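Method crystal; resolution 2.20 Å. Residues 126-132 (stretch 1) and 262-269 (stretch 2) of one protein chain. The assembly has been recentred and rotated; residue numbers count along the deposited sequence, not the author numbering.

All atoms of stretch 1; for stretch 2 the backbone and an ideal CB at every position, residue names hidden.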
# COMPACT_ATOMS: atom_id res chain seq x y z
N LEU A 126 -11.98 7.72 -2.99
CA LEU A 126 -12.43 7.55 -1.61
C LEU A 126 -13.94 7.48 -1.47
O LEU A 126 -14.40 6.89 -0.49
CB LEU A 126 -11.81 8.61 -0.69
CG LEU A 126 -10.27 8.61 -0.59
CD1 LEU A 126 -9.82 9.69 0.27
CD2 LEU A 126 -9.75 7.30 -0.03
N ASN A 127 -14.73 7.97 -2.47
CA ASN A 127 -16.20 7.83 -2.44
C ASN A 127 -16.64 6.37 -2.72
O ASN A 127 -17.77 6.00 -2.40
CB ASN A 127 -16.87 8.81 -3.44
CG ASN A 127 -16.64 10.27 -3.09
OD1 ASN A 127 -16.16 11.07 -3.90
ND2 ASN A 127 -16.96 10.64 -1.88
N LYS A 128 -15.75 5.54 -3.29
CA LYS A 128 -16.02 4.13 -3.64
C LYS A 128 -15.32 3.14 -2.71
O LYS A 128 -15.92 2.13 -2.33
CB LYS A 128 -15.63 3.87 -5.10
CG LYS A 128 -16.54 4.63 -6.08
CD LYS A 128 -15.98 4.71 -7.48
CE LYS A 128 -17.00 5.36 -8.40
NZ LYS A 128 -16.44 5.64 -9.75
N SER A 129 -14.07 3.44 -2.32
CA SER A 129 -13.24 2.58 -1.45
C SER A 129 -12.70 3.54 -0.38
O SER A 129 -11.73 4.25 -0.61
CB SER A 129 -12.16 1.90 -2.28
OG SER A 129 -11.39 2.88 -2.95
N PRO A 130 -13.46 3.68 0.73
CA PRO A 130 -13.20 4.79 1.67
C PRO A 130 -12.02 4.69 2.62
O PRO A 130 -11.65 5.72 3.20
CB PRO A 130 -14.52 4.90 2.46
CG PRO A 130 -15.12 3.52 2.40
CD PRO A 130 -14.72 2.96 1.07
N HIS A 131 -11.47 3.48 2.84
CA HIS A 131 -10.37 3.30 3.78
C HIS A 131 -9.17 2.61 3.17
O HIS A 131 -9.32 1.78 2.27
CB HIS A 131 -10.84 2.61 5.07
CG HIS A 131 -12.12 3.17 5.60
ND1 HIS A 131 -12.21 4.50 6.02
CD2 HIS A 131 -13.34 2.60 5.71
CE1 HIS A 131 -13.47 4.68 6.38
NE2 HIS A 131 -14.19 3.56 6.22
N ILE A 132 -7.99 2.97 3.65
CA ILE A 132 -6.70 2.49 3.14
C ILE A 132 -5.83 1.96 4.28
O ILE A 132 -5.69 2.61 5.32
CB ILE A 132 -5.97 3.66 2.42
CG1 ILE A 132 -6.81 4.21 1.24
CG2 ILE A 132 -4.53 3.26 2.00
CD1 ILE A 132 -6.32 5.51 0.59
N UNK A 262 -16.80 0.52 14.07
CA UNK A 262 -18.07 1.17 13.70
C UNK A 262 -17.80 2.21 12.61
O UNK A 262 -18.55 2.28 11.62
CB UNK A 262 -18.73 1.82 14.92
N UNK A 263 -16.72 3.00 12.77
CA UNK A 263 -16.36 4.00 11.77
C UNK A 263 -16.06 3.35 10.44
O UNK A 263 -16.65 3.73 9.44
CB UNK A 263 -15.16 4.82 12.24
N UNK A 264 -15.18 2.33 10.42
CA UNK A 264 -14.78 1.64 9.20
C UNK A 264 -15.98 1.01 8.44
O UNK A 264 -16.10 1.14 7.22
CB UNK A 264 -13.76 0.56 9.55
N UNK A 265 -16.86 0.37 9.17
CA UNK A 265 -18.02 -0.33 8.63
C UNK A 265 -19.09 0.63 8.10
O UNK A 265 -19.65 0.38 7.04
CB UNK A 265 -18.62 -1.23 9.71
N UNK A 266 -19.36 1.74 8.82
CA UNK A 266 -20.47 2.65 8.49
C UNK A 266 -20.14 3.97 7.79
O UNK A 266 -21.10 4.68 7.46
CB UNK A 266 -21.21 2.99 9.79
N UNK A 267 -18.86 4.33 7.59
CA UNK A 267 -18.54 5.67 7.03
C UNK A 267 -18.32 5.75 5.49
O UNK A 267 -17.75 6.76 4.99
CB UNK A 267 -17.27 6.18 7.72
N UNK A 268 -18.84 4.78 4.76
CA UNK A 268 -18.76 4.67 3.30
C UNK A 268 -19.24 5.93 2.57
O UNK A 268 -18.52 6.45 1.73
CB UNK A 268 -19.58 3.47 2.83
N UNK A 269 -20.44 6.43 2.91
CA UNK A 269 -21.13 7.55 2.28
C UNK A 269 -20.96 8.90 2.97
O UNK A 269 -21.34 9.92 2.39
CB UNK A 269 -22.62 7.23 2.20

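Position 262 lies in a helix that begins earlier in the chain. Its ideal CB has nothing of stretch 1 within 5.5 Å, so stretch 1 sets no preference. The residue is Thr262. Its backbone O accepts the helical hydrogen bond from N of residue 266.

Position 263 is helical, with CA-to-CB sideways to stretch 1 and no atom of stretch 1 near the ideal CB. Many side chains would fit. The residue is Leu263. Its side chain comes no nearer than 6.1 Å, from Leu263 CB to His131 CE1.

Position 264 is the helical residue whose CA is nearest that of His131. CA-to-CB points sideways, and the ideal CB is 4.4 Å from His131 CD2. A small side chain suits this spot beside the ring. The residue is Ala264. Its CB lies 4.3 Å from His131 CD2. Its backbone O receives a weak hydrogen bond from His131 NE2, at 3.2 Å and 120°, near the plane of the ring.

Positions 265 and 266 point CA-to-CB away from stretch 1. Almost any helix-compatible side chain would serve. They are Arg265 and Leu266, and each touches a crystal neighbour.

Position 267 is the first to leave helical phi/psi. Its ideal CB is 4.3 Å from His131 CE1, and NE2 of that ring is within reach of a short polar group. Serine, threonine or cysteine would suit. The residue is Ser267, with chi1 in p. Its OG donates to Leu263 O at 2.6 Å, a bond back into the last helical turn. The same OG is 3.1 Å from His131 NE2, at the edge of the ring.

Position 268 points CA-to-CB away, yet its ideal CB is 4.5 Å from Pro130 CG. Stretch 1 offers the proline ring and the His131 edge, and the carbonyl O of Ala264 is nearby. A long, flexible side chain with a flat end or a donor could turn back: arginine, lysine or glutamine. The residue is Arg268. Its side chain folds back, and Pro130 CG lies over one face of the guanidinium. NH1 is 3.6 Å from Pro130 CD. NH2 is 3.6 Å from His131 CD2 and donates to Ala264 O at 2.8 Å and 159°. That carbonyl therefore accepts from both Arg268 and His131.

At position 269 CA-to-CB points away, with no atom of stretch 1 near its ideal CB. Many residues would do; it is Ala269.

Stretch 2 262-269: TLARLSRA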
# COMPACT_ATOMS: atom_id res chain seq x y z
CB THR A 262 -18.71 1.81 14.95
OG1 THR A 262 -18.94 0.77 15.90
CG2 THR A 262 -20.02 2.56 14.66
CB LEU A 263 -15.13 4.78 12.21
CG LEU A 263 -15.28 6.21 12.68
CD1 LEU A 263 -13.89 6.83 12.82
CD2 LEU A 263 -16.16 7.04 11.73
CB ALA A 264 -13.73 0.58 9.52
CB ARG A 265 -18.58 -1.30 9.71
CG ARG A 265 -19.90 -2.01 9.39
CD ARG A 265 -20.30 -2.97 10.51
NE ARG A 265 -20.45 -2.29 11.81
CZ ARG A 265 -21.59 -1.75 12.25
NH1 ARG A 265 -22.70 -1.84 11.54
NH2 ARG A 265 -21.62 -1.14 13.43
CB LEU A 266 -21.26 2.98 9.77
CG LEU A 266 -21.94 1.82 10.53
CD1 LEU A 266 -22.68 2.36 11.77
CD2 LEU A 266 -22.95 1.09 9.64
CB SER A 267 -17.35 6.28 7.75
OG SER A 267 -16.24 5.45 7.47
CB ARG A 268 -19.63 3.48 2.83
CG ARG A 268 -19.79 2.34 3.83
CD ARG A 268 -19.04 1.14 3.32
NE ARG A 268 -17.91 0.83 4.19
CZ ARG A 268 -16.73 0.38 3.78
NH1 ARG A 268 -16.50 0.19 2.48
NH2 ARG A 268 -15.78 0.12 4.65
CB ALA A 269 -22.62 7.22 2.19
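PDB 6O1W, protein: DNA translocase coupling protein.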